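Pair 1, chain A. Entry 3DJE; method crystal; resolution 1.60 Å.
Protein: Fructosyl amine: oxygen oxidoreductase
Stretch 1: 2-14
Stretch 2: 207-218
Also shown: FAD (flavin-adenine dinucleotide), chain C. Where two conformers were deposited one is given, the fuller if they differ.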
# COMPACT_ATOMS: atom_id res chain seq x y z
N ALA A 2 7.45 -9.45 29.64
CA ALA A 2 6.80 -10.43 30.56
C ALA A 2 5.57 -11.10 29.92
O ALA A 2 4.71 -11.66 30.61
CB ALA A 2 6.44 -9.76 31.88
N VAL A 3 5.49 -11.02 28.59
CA VAL A 3 4.43 -11.69 27.83
C VAL A 3 4.69 -13.20 27.88
O VAL A 3 5.84 -13.63 27.91
CB VAL A 3 4.41 -11.15 26.36
CG1 VAL A 3 3.37 -11.84 25.51
CG2 VAL A 3 4.16 -9.64 26.35
N THR A 4 3.63 -14.01 27.95
CA THR A 4 3.76 -15.44 27.68
C THR A 4 3.14 -15.67 26.31
O THR A 4 2.54 -14.76 25.73
CB THR A 4 3.06 -16.36 28.72
OG1 THR A 4 1.64 -16.30 28.56
CG2 THR A 4 3.42 -15.96 30.16
N LYS A 5 3.27 -16.89 25.80
CA LYS A 5 2.67 -17.20 24.49
C LYS A 5 1.14 -17.15 24.53
O LYS A 5 0.51 -17.03 23.48
CB LYS A 5 3.15 -18.56 23.97
CG LYS A 5 4.65 -18.63 23.72
CD LYS A 5 5.09 -17.75 22.55
CE LYS A 5 6.54 -18.01 22.22
NZ LYS A 5 7.05 -16.99 21.31
N SER A 6 0.55 -17.24 25.72
CA SER A 6 -0.90 -17.21 25.84
C SER A 6 -1.43 -15.84 26.34
O SER A 6 -2.62 -15.70 26.59
CB SER A 6 -1.39 -18.34 26.74
OG SER A 6 -0.90 -18.16 28.05
N SER A 7 -0.53 -14.87 26.46
CA SER A 7 -0.95 -13.50 26.80
C SER A 7 -1.95 -12.97 25.78
O SER A 7 -1.79 -13.19 24.58
CB SER A 7 0.23 -12.54 26.83
OG SER A 7 1.09 -12.79 27.92
N SER A 8 -2.95 -12.24 26.25
CA SER A 8 -3.92 -11.60 25.35
C SER A 8 -3.25 -10.49 24.53
O SER A 8 -2.76 -9.50 25.09
CB SER A 8 -5.11 -11.04 26.13
OG SER A 8 -5.98 -10.32 25.26
N LEU A 9 -3.23 -10.69 23.21
CA LEU A 9 -2.67 -9.70 22.28
C LEU A 9 -3.79 -9.22 21.37
O LEU A 9 -4.61 -10.02 20.91
CB LEU A 9 -1.54 -10.30 21.43
CG LEU A 9 -0.41 -11.00 22.19
CD1 LEU A 9 0.60 -11.54 21.18
CD2 LEU A 9 0.27 -10.00 23.11
N LEU A 10 -3.83 -7.91 21.14
CA LEU A 10 -4.90 -7.31 20.36
C LEU A 10 -4.31 -6.56 19.19
O LEU A 10 -3.37 -5.79 19.36
CB LEU A 10 -5.67 -6.32 21.23
CG LEU A 10 -6.92 -5.70 20.63
CD1 LEU A 10 -7.98 -6.77 20.33
CD2 LEU A 10 -7.49 -4.68 21.59
N ILE A 11 -4.84 -6.82 17.99
CA ILE A 11 -4.41 -6.08 16.80
C ILE A 11 -5.56 -5.23 16.30
O ILE A 11 -6.65 -5.76 16.04
CB ILE A 11 -3.94 -7.01 15.67
CG1 ILE A 11 -2.76 -7.86 16.14
CG2 ILE A 11 -3.58 -6.20 14.41
CD1 ILE A 11 -2.44 -8.98 15.20
N VAL A 12 -5.33 -3.92 16.20
CA VAL A 12 -6.34 -3.00 15.65
C VAL A 12 -6.08 -2.83 14.16
O VAL A 12 -5.10 -2.18 13.75
CB VAL A 12 -6.35 -1.63 16.38
CG1 VAL A 12 -7.39 -0.64 15.73
CG2 VAL A 12 -6.65 -1.80 17.86
N GLY A 13 -6.95 -3.44 13.36
CA GLY A 13 -6.85 -3.44 11.90
C GLY A 13 -6.44 -4.79 11.34
O GLY A 13 -5.38 -5.32 11.67
N ALA A 14 -7.28 -5.35 10.46
CA ALA A 14 -6.99 -6.60 9.75
C ALA A 14 -6.60 -6.36 8.29
O ALA A 14 -6.94 -7.15 7.40
CB ALA A 14 -8.20 -7.55 9.85
N ILE A 207 -15.50 -4.20 25.59
CA ILE A 207 -14.19 -3.80 26.09
C ILE A 207 -13.24 -4.97 25.87
O ILE A 207 -13.50 -6.07 26.35
CB ILE A 207 -14.25 -3.48 27.60
CG1 ILE A 207 -15.18 -2.28 27.84
CG2 ILE A 207 -12.84 -3.23 28.17
CD1 ILE A 207 -15.58 -2.10 29.31
N TRP A 208 -12.16 -4.71 25.13
CA TRP A 208 -11.18 -5.72 24.74
C TRP A 208 -9.86 -5.41 25.42
O TRP A 208 -9.08 -4.62 24.93
CB TRP A 208 -10.97 -5.73 23.22
CG TRP A 208 -12.17 -6.17 22.45
CD1 TRP A 208 -13.16 -5.37 21.95
CD2 TRP A 208 -12.50 -7.51 22.08
NE1 TRP A 208 -14.09 -6.13 21.28
CE2 TRP A 208 -13.72 -7.45 21.36
CE3 TRP A 208 -11.90 -8.76 22.30
CZ2 TRP A 208 -14.35 -8.59 20.83
CZ3 TRP A 208 -12.52 -9.90 21.78
CH2 TRP A 208 -13.74 -9.81 21.06
N ARG A 209 -9.63 -6.03 26.58
CA ARG A 209 -8.39 -5.78 27.32
C ARG A 209 -7.30 -6.70 26.81
O ARG A 209 -7.56 -7.86 26.52
CB ARG A 209 -8.62 -5.95 28.83
CG ARG A 209 -9.60 -4.93 29.38
CD ARG A 209 -9.66 -4.91 30.90
NE ARG A 209 -10.45 -3.77 31.37
CZ ARG A 209 -9.96 -2.57 31.68
NH1 ARG A 209 -8.65 -2.33 31.59
NH2 ARG A 209 -10.78 -1.61 32.08
N ALA A 210 -6.07 -6.18 26.71
CA ALA A 210 -4.96 -6.95 26.21
C ALA A 210 -3.66 -6.56 26.88
O ALA A 210 -3.49 -5.41 27.26
CB ALA A 210 -4.83 -6.77 24.72
N GLU A 211 -2.76 -7.54 27.01
CA GLU A 211 -1.42 -7.29 27.52
C GLU A 211 -0.58 -6.41 26.59
O GLU A 211 0.25 -5.63 27.04
CB GLU A 211 -0.73 -8.63 27.79
CG GLU A 211 -1.32 -9.42 28.95
CD GLU A 211 -0.37 -10.52 29.44
OE1 GLU A 211 0.86 -10.29 29.40
OE2 GLU A 211 -0.85 -11.60 29.84
N ARG A 212 -0.76 -6.58 25.27
CA ARG A 212 -0.17 -5.70 24.27
C ARG A 212 -1.20 -5.42 23.19
O ARG A 212 -1.99 -6.31 22.86
CB ARG A 212 1.05 -6.35 23.58
CG ARG A 212 2.24 -6.62 24.52
CD ARG A 212 2.90 -5.34 24.98
NE ARG A 212 4.12 -5.60 25.74
CZ ARG A 212 4.15 -5.96 27.02
NH1 ARG A 212 3.02 -6.09 27.72
NH2 ARG A 212 5.31 -6.20 27.62
N THR A 213 -1.20 -4.19 22.69
CA THR A 213 -2.08 -3.75 21.60
C THR A 213 -1.20 -3.28 20.45
O THR A 213 -0.30 -2.46 20.66
CB THR A 213 -2.99 -2.59 22.08
OG1 THR A 213 -3.81 -3.03 23.17
CG2 THR A 213 -3.87 -2.05 20.96
N PHE A 214 -1.47 -3.80 19.24
CA PHE A 214 -0.79 -3.39 18.03
C PHE A 214 -1.73 -2.49 17.25
O PHE A 214 -2.86 -2.88 16.98
CB PHE A 214 -0.47 -4.59 17.15
CG PHE A 214 0.51 -5.57 17.75
CD1 PHE A 214 1.86 -5.53 17.38
CD2 PHE A 214 0.09 -6.54 18.65
CE1 PHE A 214 2.77 -6.45 17.92
CE2 PHE A 214 1.01 -7.45 19.20
CZ PHE A 214 2.35 -7.40 18.82
N LEU A 215 -1.26 -1.31 16.87
CA LEU A 215 -2.06 -0.39 16.08
C LEU A 215 -1.63 -0.51 14.61
O LEU A 215 -0.54 -0.07 14.23
CB LEU A 215 -1.92 1.03 16.62
CG LEU A 215 -2.76 2.11 15.91
CD1 LEU A 215 -4.23 1.72 15.91
CD2 LEU A 215 -2.54 3.44 16.60
N CYS A 216 -2.51 -1.12 13.81
CA CYS A 216 -2.24 -1.41 12.40
C CYS A 216 -3.42 -0.96 11.55
O CYS A 216 -3.87 -1.67 10.65
CB CYS A 216 -2.00 -2.91 12.22
SG CYS A 216 -0.53 -3.51 13.05
N ALA A 217 -3.93 0.23 11.83
CA ALA A 217 -5.13 0.74 11.18
C ALA A 217 -4.88 1.59 9.92
O ALA A 217 -5.79 2.29 9.44
CB ALA A 217 -5.97 1.51 12.22
N GLY A 218 -3.65 1.54 9.39
CA GLY A 218 -3.35 2.18 8.12
C GLY A 218 -3.64 3.66 8.16
O GLY A 218 -3.23 4.35 9.10
PA FAD C . -4.50 -1.21 5.23
O1A FAD C . -4.18 -2.44 4.51
O2A FAD C . -5.27 -0.14 4.52
O5B FAD C . -5.25 -1.69 6.54
C5B FAD C . -5.85 -0.79 7.48
C4B FAD C . -6.95 -1.57 8.20
O4B FAD C . -7.34 -0.69 9.27
C3B FAD C . -8.16 -1.71 7.25
O3B FAD C . -8.49 -3.09 7.02
C2B FAD C . -9.26 -0.97 8.03
O2B FAD C . -10.56 -1.63 7.91
C1B FAD C . -8.69 -0.98 9.48
N9A FAD C . -9.47 0.01 10.29
C8A FAD C . -9.91 1.23 9.92
N7A FAD C . -10.62 1.76 10.94
C5A FAD C . -10.63 0.86 11.94
C6A FAD C . -11.21 0.83 13.21
N6A FAD C . -11.96 1.88 13.64
N1A FAD C . -11.02 -0.25 13.99
C2A FAD C . -10.30 -1.30 13.56
N3A FAD C . -9.73 -1.30 12.35
C4A FAD C . -9.89 -0.24 11.53
N1 FAD C . 2.21 -1.03 -2.21
C2 FAD C . 3.10 -1.88 -2.86
O2 FAD C . 3.97 -2.50 -2.23
N3 FAD C . 3.00 -2.04 -4.24
C4 FAD C . 2.05 -1.36 -4.99
O4 FAD C . 1.99 -1.53 -6.22
C4X FAD C . 1.17 -0.49 -4.34
N5 FAD C . 0.22 0.22 -5.06
C5X FAD C . -0.76 0.95 -4.38
C6 FAD C . -1.82 1.47 -5.11
C7 FAD C . -2.84 2.16 -4.46
C7M FAD C . -3.97 2.74 -5.31
C8 FAD C . -2.81 2.30 -3.07
C8M FAD C . -3.98 3.00 -2.34
C9 FAD C . -1.75 1.75 -2.34
C9A FAD C . -0.72 1.06 -2.99
N10 FAD C . 0.37 0.51 -2.29
C10 FAD C . 1.26 -0.33 -2.95
C1' FAD C . 0.57 0.80 -0.86
C2' FAD C . -0.03 -0.32 -0.02
O2' FAD C . -1.30 -0.72 -0.56
C3' FAD C . -0.19 0.17 1.42
O3' FAD C . 1.03 0.82 1.84
C4' FAD C . -0.46 -0.98 2.40
O4' FAD C . -1.45 -1.88 1.90
C5' FAD C . -0.94 -0.39 3.73
O5' FAD C . -1.14 -1.46 4.68
P FAD C . -1.73 -1.13 6.14
O1P FAD C . -0.89 -0.06 6.76
O2P FAD C . -1.90 -2.44 6.80
O3P FAD C . -3.19 -0.52 5.87
O HOH W 1 -0.23 -14.59 30.10
O HOH W 2 -3.22 -11.99 29.15

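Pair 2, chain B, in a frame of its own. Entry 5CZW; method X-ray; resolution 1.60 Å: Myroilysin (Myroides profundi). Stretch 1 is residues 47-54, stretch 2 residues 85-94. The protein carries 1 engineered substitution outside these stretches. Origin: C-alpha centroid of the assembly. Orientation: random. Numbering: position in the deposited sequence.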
# COMPACT_ATOMS: atom_id res chain seq x y z
N SER B 47 20.60 -0.00 2.80
CA SER B 47 20.16 1.31 2.33
C SER B 47 19.53 2.09 3.49
O SER B 47 18.82 1.51 4.34
CB SER B 47 19.19 1.26 1.17
OG SER B 47 19.71 0.76 -0.06
N VAL B 48 19.80 3.40 3.48
CA VAL B 48 19.01 4.36 4.17
C VAL B 48 18.21 5.13 3.14
O VAL B 48 18.77 5.88 2.34
CB VAL B 48 19.93 5.31 4.97
CG1 VAL B 48 19.12 6.37 5.69
CG2 VAL B 48 20.74 4.49 5.95
N ILE B 49 16.90 4.94 3.15
CA ILE B 49 15.99 5.48 2.15
C ILE B 49 15.35 6.74 2.72
O ILE B 49 14.76 6.77 3.84
CB ILE B 49 14.88 4.43 1.81
CG1 ILE B 49 15.48 3.10 1.37
CG2 ILE B 49 13.94 5.00 0.74
CD1 ILE B 49 14.48 1.97 1.38
N THR B 50 15.49 7.84 1.98
CA THR B 50 14.83 9.10 2.34
C THR B 50 13.30 9.04 2.07
O THR B 50 12.90 8.51 1.03
CB THR B 50 15.45 10.31 1.63
OG1 THR B 50 15.40 10.11 0.23
CG2 THR B 50 16.87 10.56 2.08
N VAL B 51 12.54 9.52 3.03
CA VAL B 51 11.06 9.53 2.99
C VAL B 51 10.59 10.94 3.20
O VAL B 51 11.02 11.57 4.20
CB VAL B 51 10.44 8.58 4.06
CG1 VAL B 51 8.92 8.56 3.89
CG2 VAL B 51 11.01 7.20 3.92
N GLY B 52 9.66 11.45 2.39
CA GLY B 52 9.14 12.69 2.70
C GLY B 52 7.63 12.55 2.82
O GLY B 52 7.00 11.78 2.08
N LEU B 53 7.08 13.29 3.73
CA LEU B 53 5.62 13.30 3.99
C LEU B 53 5.03 14.61 3.47
O LEU B 53 5.44 15.78 3.75
CB LEU B 53 5.37 13.08 5.49
CG LEU B 53 5.98 11.82 6.18
CD1 LEU B 53 5.60 11.70 7.65
CD2 LEU B 53 5.62 10.54 5.39
N TYR B 54 3.98 14.45 2.70
CA TYR B 54 3.38 15.59 2.07
C TYR B 54 1.96 15.77 2.53
O TYR B 54 1.11 14.98 2.20
CB TYR B 54 3.44 15.43 0.52
CG TYR B 54 4.82 15.42 -0.03
CD1 TYR B 54 5.61 14.28 0.06
CD2 TYR B 54 5.34 16.50 -0.70
CE1 TYR B 54 6.89 14.22 -0.48
CE2 TYR B 54 6.62 16.46 -1.24
CZ TYR B 54 7.36 15.34 -1.16
OH TYR B 54 8.60 15.37 -1.70
N GLY B 85 15.10 18.39 -0.35
CA GLY B 85 15.45 17.68 -1.59
C GLY B 85 14.25 16.95 -2.18
O GLY B 85 13.13 17.38 -1.95
N THR B 86 14.55 15.84 -2.87
CA THR B 86 13.55 15.01 -3.53
C THR B 86 13.71 13.67 -2.84
O THR B 86 14.68 12.96 -3.06
CB THR B 86 13.86 14.79 -5.03
OG1 THR B 86 13.71 16.03 -5.74
CG2 THR B 86 12.84 13.82 -5.61
N PRO B 87 12.85 13.36 -1.86
CA PRO B 87 12.95 12.15 -1.11
C PRO B 87 12.72 10.97 -2.05
O PRO B 87 12.00 11.09 -3.07
CB PRO B 87 11.80 12.27 -0.11
CG PRO B 87 11.51 13.73 -0.05
CD PRO B 87 11.73 14.21 -1.43
N GLN B 88 13.25 9.83 -1.70
CA GLN B 88 13.12 8.65 -2.53
C GLN B 88 11.73 8.04 -2.49
O GLN B 88 11.19 7.57 -3.51
CB GLN B 88 14.15 7.61 -2.14
CG GLN B 88 15.57 7.94 -2.54
CD GLN B 88 16.63 7.14 -1.87
OE1 GLN B 88 16.65 6.98 -0.67
NE2 GLN B 88 17.52 6.60 -2.68
N ILE B 89 11.14 8.07 -1.28
CA ILE B 89 9.73 7.68 -1.02
C ILE B 89 9.03 8.95 -0.68
O ILE B 89 9.45 9.72 0.17
CB ILE B 89 9.62 6.65 0.09
CG1 ILE B 89 10.29 5.34 -0.39
CG2 ILE B 89 8.15 6.41 0.49
CD1 ILE B 89 10.44 4.32 0.68
N ARG B 90 7.93 9.17 -1.41
CA ARG B 90 7.14 10.43 -1.29
C ARG B 90 5.68 10.08 -0.98
O ARG B 90 4.98 9.43 -1.78
CB ARG B 90 7.23 11.32 -2.52
CG ARG B 90 8.70 11.70 -2.81
CD ARG B 90 8.86 12.56 -4.08
NE ARG B 90 8.51 11.85 -5.26
CZ ARG B 90 9.30 11.05 -5.93
NH1 ARG B 90 10.48 10.81 -5.50
NH2 ARG B 90 8.86 10.43 -7.03
N VAL B 91 5.31 10.34 0.26
CA VAL B 91 4.04 9.87 0.85
C VAL B 91 2.98 11.03 0.92
O VAL B 91 3.23 12.15 1.48
CB VAL B 91 4.26 9.44 2.32
CG1 VAL B 91 2.91 8.95 2.86
CG2 VAL B 91 5.39 8.45 2.42
N THR B 92 1.87 10.80 0.27
CA THR B 92 0.71 11.67 0.43
C THR B 92 -0.40 11.06 1.25
O THR B 92 -0.37 9.88 1.54
CB THR B 92 0.18 12.08 -0.94
OG1 THR B 92 -0.00 10.93 -1.73
CG2 THR B 92 1.19 13.07 -1.64
N PHE B 93 -1.40 11.93 1.54
CA PHE B 93 -2.51 11.60 2.42
C PHE B 93 -3.81 11.98 1.73
O PHE B 93 -4.75 12.60 2.36
CB PHE B 93 -2.34 12.33 3.73
CG PHE B 93 -1.13 11.86 4.46
CD1 PHE B 93 -1.15 10.68 5.27
CD2 PHE B 93 0.03 12.53 4.32
CE1 PHE B 93 0.01 10.26 5.91
CE2 PHE B 93 1.17 12.06 4.94
CZ PHE B 93 1.14 10.95 5.69
N THR B 94 -3.90 11.59 0.48
CA THR B 94 -5.06 12.03 -0.34
C THR B 94 -6.22 11.12 0.04
O THR B 94 -6.23 9.90 -0.26
CB THR B 94 -4.73 11.92 -1.81
OG1 THR B 94 -3.62 12.78 -2.13
CG2 THR B 94 -5.92 12.22 -2.66
O HOH W 3 19.17 5.32 -0.48
O HOH W 4 16.48 12.42 -0.79
O HOH W 5 -1.35 14.86 1.28

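The sharpest difference lies at one matched position, Leu10(A) in pair 1 and Gly52(B) in pair 2, whose CA atoms fall 0.4 Å apart after superposition. Leu10(A) loses 110 Å² to the opposing stretch: its CB lies 3.6 Å from Ala210(A) CB, and its CD2 reaches 4.0 Å from Trp208(A) CB. At Gly52(B) the space is taken from the other stretch, because Ala210(A) is matched by Pro87(B), whose CB approaches Gly52(B) N to 3.4 Å. An ideal CB on Gly52(B) would stand 2.6 Å from Pro87(B) CG, a clash. Large residue against small in pair 1 thus becomes glycine against proline in pair 2.

The frame around this exchange is the same. Fourteen central residues superpose with an RMSD of 0.8 Å, and both pairs are parallel strands, with axes 16° apart in pair 1 and 21° in pair 2. Three backbone bonds of the ladder recur at matched positions. Leu10(A) N donates to Arg212(A) O at 3.0 Å and Phe214(A) N to Leu10(A) O at 2.8 Å; correspondingly, Gly52(B) N donates to Ile89(B) O at 2.8 Å and Val91(B) N to Gly52(B) O at 2.9 Å. One rung further, Val12(A) N to Phe214(A) O (2.8 Å) matches Tyr54(B) N to Val91(B) O (2.7 Å). Before them the ladder differs: Ser8(A) O is bonded by Glu211(A) N, whereas the main bond to Thr50(B) O comes from Ile89(B) N at 2.9 Å.

Tyr54(B), matched to Val12(A), covers ground that the glycine leaves free. Its ring runs back along the face shared with Arg90(B), bringing CE1 to 3.6 Å from Arg90(B) CB and OH to 3.3 Å from Pro87(B) CD, and the residue buries 119 Å². Val12(A) is shorter and packs locally, its CG1 lying 3.9 Å from Leu215(A) CD1.

On the other face, Leu9(A), Ile11(A) and Phe214(A) match Val51(B), Leu53(B) and Val91(B). The aromatic ring contributes the bulk in pair 1, with Phe214(A) CD2 4.0 Å from Ile11(A) CG1; in pair 2 the smaller valine is met closely by leucine, Leu53(B) CD2 to Val91(B) CB being 3.5 Å.

Just before strands 212-215 and 89-92, Glu211(A) and Gln88(B) occupy matched positions, their CA atoms 0.7 Å apart after superposition, but bond differently. Glu211(A) N donates to Ser8(A) O at 2.7 Å, and water 2 bridges Ser8(A) N and Glu211(A) OE2. Gln88(B) dispenses with such a bridge: its OE1 accepts directly from Thr50(B) N at 3.0 Å, while its N donates to Thr50(B) OG1 at 2.9 Å. The amide side chain therefore makes directly a link to the backbone that the carboxylate makes through water.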